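Possible adhesin (Caldicellulosiruptor kronotskyensis, PDB 4WA0) probably mediates attachment of the bacterium to cellulose as a tapirin, of which this chain is the C-terminal beta-helix domain. Local coordinates at residues M56-N70 with L83-I95. Residues are numbered along the deposited sequence; the frame is centred on the assembly and turned at random. Where two conformers were deposited one is given.
Sequences MVINQDSDSRCRDNN and LKANRISPRSTNI
R91 reaches across to the backbone of the 61-66 loop: NE donates to D61 O at 2.8 Å, the acceptor lying in the guanidinium plane, and NH2 donates to D63 O at a less straight angle of 131°. D63 O also accepts from C66 N, which closes a type I turn, and the two donors arrive on opposite faces of its carbonyl plane. A bend at chi2 (-64°) swings the arginine chain back toward this loop, while NH1 shares a water with D68 OD1. That carboxylate oxygen also takes S92 N, from above its plane. Q60 extends into the 83-95 segment, between the backbone at I88 and the hydroxyl of T93: OE1 accepts from I88 N (2.8 Å) and from a water held by R91 O, and NE2 donates to T93 OG1 (2.9 Å). N69 ND2 meets the same hydroxyl at 3.0 Å and also donates to N59 O. N59 OD1 accepts from N86 ND2 at 2.7 Å, the side-by-side amides being nearly coplanar. These segments are equivalent parts of successive coils of a right-handed parallel beta-helix, so strands 56-58 and 83-85 pair in parallel, as do 69-70 and 93-94. K84 receives I58 N on its O and gives its N to M56 O; N94 N bonds N69 O. Inside the coil, I58 CD1 meets I95 CD1 tip to tip at 3.7 Å, and L83 CD1 packs alongside CG of the selenomethionine M56 at 3.6 Å.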
loop_
_atom_site.group_PDB
_atom_site.type_symbol
_atom_site.label_atom_id
_atom_site.label_comp_id
_atom_site.label_asym_id
_atom_site.label_seq_id
_atom_site.Cartn_x
_atom_site.Cartn_y
_atom_site.Cartn_z
HETATM N N MSE A 56 -3.617 -0.868 -8.577
HETATM C CA MSE A 56 -2.724 -0.043 -7.744
HETATM C C MSE A 56 -1.924 0.761 -8.670
HETATM O O MSE A 56 -1.359 0.252 -9.646
HETATM C CB MSE A 56 -1.777 -0.860 -6.886
HETATM C CG MSE A 56 -0.870 -0.030 -5.968
HETATM SE SE MSE A 56 -0.001 -1.205 -4.640
HETATM C CE MSE A 56 -1.332 -1.985 -3.525
ATOM N N VAL A 57 -1.844 2.044 -8.382
ATOM C CA VAL A 57 -1.031 2.983 -9.169
ATOM C C VAL A 57 -0.184 3.765 -8.189
ATOM O O VAL A 57 -0.725 4.303 -7.192
ATOM C CB VAL A 57 -1.929 3.948 -9.954
ATOM C CG1 VAL A 57 -1.121 5.029 -10.651
ATOM C CG2 VAL A 57 -2.733 3.182 -10.988
ATOM N N ILE A 58 1.096 3.911 -8.528
ATOM C CA ILE A 58 2.073 4.644 -7.712
ATOM C C ILE A 58 2.623 5.743 -8.577
ATOM O O ILE A 58 3.257 5.489 -9.540
ATOM C CB ILE A 58 3.195 3.794 -7.100
ATOM C CG1 ILE A 58 2.603 2.595 -6.373
ATOM C CG2 ILE A 58 4.105 4.714 -6.243
ATOM C CD1 ILE A 58 3.647 1.587 -5.878
ATOM N N ASN A 59 2.311 6.968 -8.222
ATOM C CA ASN A 59 2.741 8.123 -8.976
ATOM C C ASN A 59 4.024 8.742 -8.460
ATOM O O ASN A 59 4.412 8.539 -7.335
ATOM C CB ASN A 59 1.581 9.109 -9.034
ATOM C CG ASN A 59 0.482 8.573 -10.040
ATOM O OD1 ASN A 59 0.809 8.131 -11.150
ATOM N ND2 ASN A 59 -0.692 8.635 -9.669
ATOM N N GLN A 60 4.652 9.494 -9.344
ATOM C CA GLN A 60 5.855 10.287 -9.052
ATOM C C GLN A 60 5.538 11.752 -9.304
ATOM O O GLN A 60 4.640 12.055 -10.112
ATOM C CB GLN A 60 7.025 9.863 -9.964
ATOM C CG GLN A 60 7.556 8.493 -9.568
ATOM C CD GLN A 60 8.810 8.059 -10.286
ATOM O OE1 GLN A 60 9.184 8.568 -11.351
ATOM N NE2 GLN A 60 9.444 7.050 -9.741
ATOM N N ASP A 61 6.262 12.640 -8.660
ATOM C CA ASP A 61 5.954 14.095 -8.721
ATOM C C ASP A 61 7.322 14.804 -8.495
ATOM O O ASP A 61 7.968 14.632 -7.442
ATOM C CB ASP A 61 4.966 14.516 -7.647
ATOM C CG ASP A 61 4.561 16.002 -7.733
ATOM O OD1 ASP A 61 5.330 16.770 -8.252
ATOM O OD2 ASP A 61 3.458 16.344 -7.220
ATOM N N SER A 62 7.772 15.511 -9.527
ATOM C CA SER A 62 9.065 16.171 -9.539
ATOM C C SER A 62 9.127 17.528 -8.832
ATOM O O SER A 62 10.228 18.097 -8.673
ATOM C CB SER A 62 9.548 16.342 -10.963
ATOM O OG SER A 62 8.662 17.138 -11.653
ATOM N N ASP A 63 7.983 18.030 -8.399
ATOM C CA ASP A 63 7.954 19.289 -7.593
ATOM C C ASP A 63 8.987 19.180 -6.481
ATOM O O ASP A 63 9.149 18.152 -5.801
ATOM C CB ASP A 63 6.568 19.598 -7.074
ATOM C CG ASP A 63 6.435 21.038 -6.533
ATOM O OD1 ASP A 63 6.994 21.338 -5.456
ATOM O OD2 ASP A 63 5.754 21.816 -7.228
ATOM N N SER A 64 9.764 20.216 -6.301
ATOM C CA SER A 64 10.793 20.189 -5.250
ATOM C C SER A 64 10.249 20.046 -3.806
ATOM O O SER A 64 11.002 19.693 -2.908
ATOM C CB SER A 64 11.738 21.382 -5.379
ATOM O OG SER A 64 10.987 22.553 -5.186
ATOM N N ARG A 65 8.952 20.269 -3.607
ATOM C CA ARG A 65 8.302 20.094 -2.309
ATOM C C ARG A 65 7.918 18.664 -2.086
ATOM O O ARG A 65 7.408 18.328 -1.022
ATOM C CB ARG A 65 7.071 20.975 -2.222
ATOM C CG ARG A 65 7.441 22.470 -2.143
ATOM C CD ARG A 65 6.243 23.362 -2.385
ATOM N NE ARG A 65 5.738 23.235 -3.712
ATOM C CZ ARG A 65 4.643 23.820 -4.149
ATOM N NH1 ARG A 65 3.937 24.619 -3.326
ATOM N NH2 ARG A 65 4.244 23.636 -5.382
ATOM N N CYS A 66 8.068 17.861 -3.155
ATOM C CA CYS A 66 7.780 16.429 -3.106
ATOM C C CYS A 66 9.088 15.680 -2.889
ATOM O O CYS A 66 10.118 16.249 -2.479
ATOM C CB CYS A 66 7.039 15.970 -4.344
ATOM S SG CYS A 66 6.015 14.447 -4.037
ATOM N N ARG A 67 9.074 14.401 -3.189
ATOM C CA ARG A 67 10.191 13.511 -2.805
ATOM C C ARG A 67 9.945 12.160 -3.446
ATOM O O ARG A 67 8.984 11.957 -4.182
ATOM C CB ARG A 67 10.336 13.378 -1.303
ATOM C CG ARG A 67 9.175 12.659 -0.636
ATOM C CD ARG A 67 9.127 12.888 0.893
ATOM N NE ARG A 67 7.986 12.186 1.405
ATOM C CZ ARG A 67 7.611 12.136 2.655
ATOM N NH1 ARG A 67 8.311 12.803 3.565
ATOM N NH2 ARG A 67 6.572 11.426 3.010
ATOM N N ASP A 68 10.854 11.238 -3.202
ATOM C CA ASP A 68 10.787 9.901 -3.827
ATOM C C ASP A 68 9.767 9.090 -3.013
ATOM O O ASP A 68 9.451 9.457 -1.899
ATOM C CB ASP A 68 12.133 9.186 -3.765
ATOM C CG ASP A 68 13.212 9.808 -4.693
ATOM O OD1 ASP A 68 12.881 10.324 -5.763
ATOM O OD2 ASP A 68 14.410 9.720 -4.324
ATOM N N ASN A 69 9.316 7.984 -3.590
ATOM C CA ASN A 69 8.498 7.014 -2.870
ATOM C C ASN A 69 9.447 6.017 -2.298
ATOM O O ASN A 69 10.344 5.495 -3.017
ATOM C CB ASN A 69 7.559 6.345 -3.840
ATOM C CG ASN A 69 6.614 7.315 -4.498
ATOM O OD1 ASN A 69 5.905 8.091 -3.848
ATOM N ND2 ASN A 69 6.625 7.314 -5.853
ATOM N N ASN A 70 9.203 5.674 -1.060
ATOM C CA ASN A 70 10.006 4.657 -0.377
ATOM C C ASN A 70 9.063 3.781 0.461
ATOM O O ASN A 70 8.664 4.120 1.575
ATOM C CB ASN A 70 10.998 5.384 0.485
ATOM C CG ASN A 70 12.039 4.477 1.078
ATOM O OD1 ASN A 70 12.236 3.388 0.592
ATOM N ND2 ASN A 70 12.832 5.018 2.028
ATOM N N LEU A 83 -0.644 -3.518 -11.245
ATOM C CA LEU A 83 0.189 -2.538 -10.574
ATOM C C LEU A 83 0.943 -1.712 -11.580
ATOM O O LEU A 83 1.659 -2.267 -12.503
ATOM C CB LEU A 83 1.183 -3.231 -9.700
ATOM C CG LEU A 83 2.252 -2.334 -9.047
ATOM C CD1 LEU A 83 1.712 -1.237 -8.162
ATOM C CD2 LEU A 83 3.123 -3.251 -8.210
ATOM N N LYS A 84 0.867 -0.398 -11.438
ATOM C CA LYS A 84 1.547 0.479 -12.355
ATOM C C LYS A 84 2.357 1.514 -11.592
ATOM O O LYS A 84 1.759 2.336 -10.875
ATOM C CB LYS A 84 0.560 1.198 -13.292
ATOM C CG LYS A 84 1.289 2.087 -14.261
ATOM C CD LYS A 84 0.448 2.665 -15.371
ATOM C CE LYS A 84 1.315 2.728 -16.629
ATOM N NZ LYS A 84 0.894 3.760 -17.598
ATOM N N ALA A 85 3.687 1.467 -11.765
ATOM C CA ALA A 85 4.609 2.471 -11.150
ATOM C C ALA A 85 5.008 3.463 -12.216
ATOM O O ALA A 85 5.789 3.187 -13.104
ATOM C CB ALA A 85 5.764 1.812 -10.491
ATOM N N ASN A 86 4.368 4.623 -12.189
ATOM C CA ASN A 86 4.566 5.623 -13.192
ATOM C C ASN A 86 5.939 6.352 -13.078
ATOM O O ASN A 86 6.610 6.314 -12.031
ATOM C CB ASN A 86 3.389 6.624 -13.220
ATOM C CG ASN A 86 2.118 6.003 -13.763
ATOM O OD1 ASN A 86 2.161 5.225 -14.738
ATOM N ND2 ASN A 86 1.004 6.358 -13.196
ATOM N N ARG A 87 6.309 7.034 -14.162
ATOM C CA ARG A 87 7.613 7.606 -14.315
ATOM C C ARG A 87 7.549 9.113 -14.528
ATOM O O ARG A 87 6.964 9.604 -15.530
ATOM C CB ARG A 87 8.326 6.970 -15.512
ATOM C CG ARG A 87 9.751 7.431 -15.759
ATOM C CD ARG A 87 10.408 6.647 -16.864
ATOM N NE ARG A 87 11.777 7.048 -16.952
ATOM C CZ ARG A 87 12.800 6.406 -16.413
ATOM N NH1 ARG A 87 12.645 5.236 -15.824
ATOM N NH2 ARG A 87 13.992 6.901 -16.560
ATOM N N ILE A 88 8.078 9.874 -13.602
ATOM C CA ILE A 88 8.362 11.323 -13.842
ATOM C C ILE A 88 9.817 11.542 -13.412
ATOM O O ILE A 88 10.140 11.521 -12.213
ATOM C CB ILE A 88 7.457 12.287 -13.036
ATOM C CG1 ILE A 88 5.972 12.024 -13.318
ATOM C CG2 ILE A 88 7.908 13.752 -13.223
ATOM C CD1 ILE A 88 5.417 12.447 -14.640
ATOM N N SER A 89 10.686 11.782 -14.377
ATOM C CA SER A 89 12.112 12.114 -14.052
ATOM C C SER A 89 12.218 13.333 -13.124
ATOM O O SER A 89 11.521 14.295 -13.323
ATOM C CB SER A 89 12.926 12.416 -15.318
ATOM O OG SER A 89 14.118 13.173 -15.038
ATOM N N PRO A 90 13.118 13.335 -12.132
ATOM C CA PRO A 90 14.176 12.365 -11.879
ATOM C C PRO A 90 13.826 11.534 -10.609
ATOM O O PRO A 90 14.710 11.025 -9.890
ATOM C CB PRO A 90 15.330 13.277 -11.494
ATOM C CG PRO A 90 14.681 14.334 -10.670
ATOM C CD PRO A 90 13.391 14.591 -11.403
ATOM N N ARG A 91 12.563 11.281 -10.402
ATOM C CA ARG A 91 12.139 10.673 -9.181
ATOM C C ARG A 91 12.372 9.163 -9.164
ATOM O O ARG A 91 12.481 8.511 -10.201
ATOM C CB ARG A 91 10.646 10.980 -8.914
ATOM C CG ARG A 91 10.327 12.387 -8.589
ATOM C CD ARG A 91 10.999 12.770 -7.280
ATOM N NE ARG A 91 10.651 14.118 -6.852
ATOM C CZ ARG A 91 11.458 14.909 -6.198
ATOM N NH1 ARG A 91 12.705 14.499 -5.948
ATOM N NH2 ARG A 91 11.023 16.090 -5.792
ATOM N N SER A 92 12.418 8.603 -7.952
ATOM C CA SER A 92 12.509 7.169 -7.780
ATOM C C SER A 92 11.295 6.626 -7.034
ATOM O O SER A 92 10.684 7.322 -6.208
ATOM C CB SER A 92 13.784 6.785 -7.011
ATOM O OG SER A 92 14.936 7.039 -7.799
ATOM N N THR A 93 10.960 5.386 -7.356
ATOM C CA THR A 93 9.960 4.587 -6.629
ATOM C C THR A 93 10.624 3.348 -6.109
ATOM O O THR A 93 10.943 2.429 -6.861
ATOM C CB THR A 93 8.754 4.245 -7.505
ATOM O OG1 THR A 93 8.035 5.445 -7.743
ATOM C CG2 THR A 93 7.751 3.313 -6.778
ATOM N N ASN A 94 10.923 3.328 -4.822
ATOM C CA ASN A 94 11.585 2.178 -4.234
ATOM C C ASN A 94 10.594 1.343 -3.432
ATOM O O ASN A 94 9.821 1.918 -2.648
ATOM C CB ASN A 94 12.642 2.653 -3.312
ATOM C CG ASN A 94 13.613 3.570 -4.052
ATOM O OD1 ASN A 94 14.190 3.161 -5.034
ATOM N ND2 ASN A 94 13.722 4.818 -3.619
ATOM N N ILE A 95 10.581 0.052 -3.656
ATOM C CA ILE A 95 9.583 -0.834 -3.031
ATOM C C ILE A 95 10.344 -2.015 -2.527
ATOM O O ILE A 95 11.005 -2.666 -3.317
ATOM C CB ILE A 95 8.475 -1.309 -3.946
ATOM C CG1 ILE A 95 7.765 -0.138 -4.652
ATOM C CG2 ILE A 95 7.498 -2.117 -3.172
ATOM C CD1 ILE A 95 6.625 -0.523 -5.540
HETATM O O HOH W 1 6.070 5.195 -9.513
HETATM O O HOH W 2 11.481 7.774 -12.707
HETATM O O HOH W 3 14.376 12.377 -6.915
#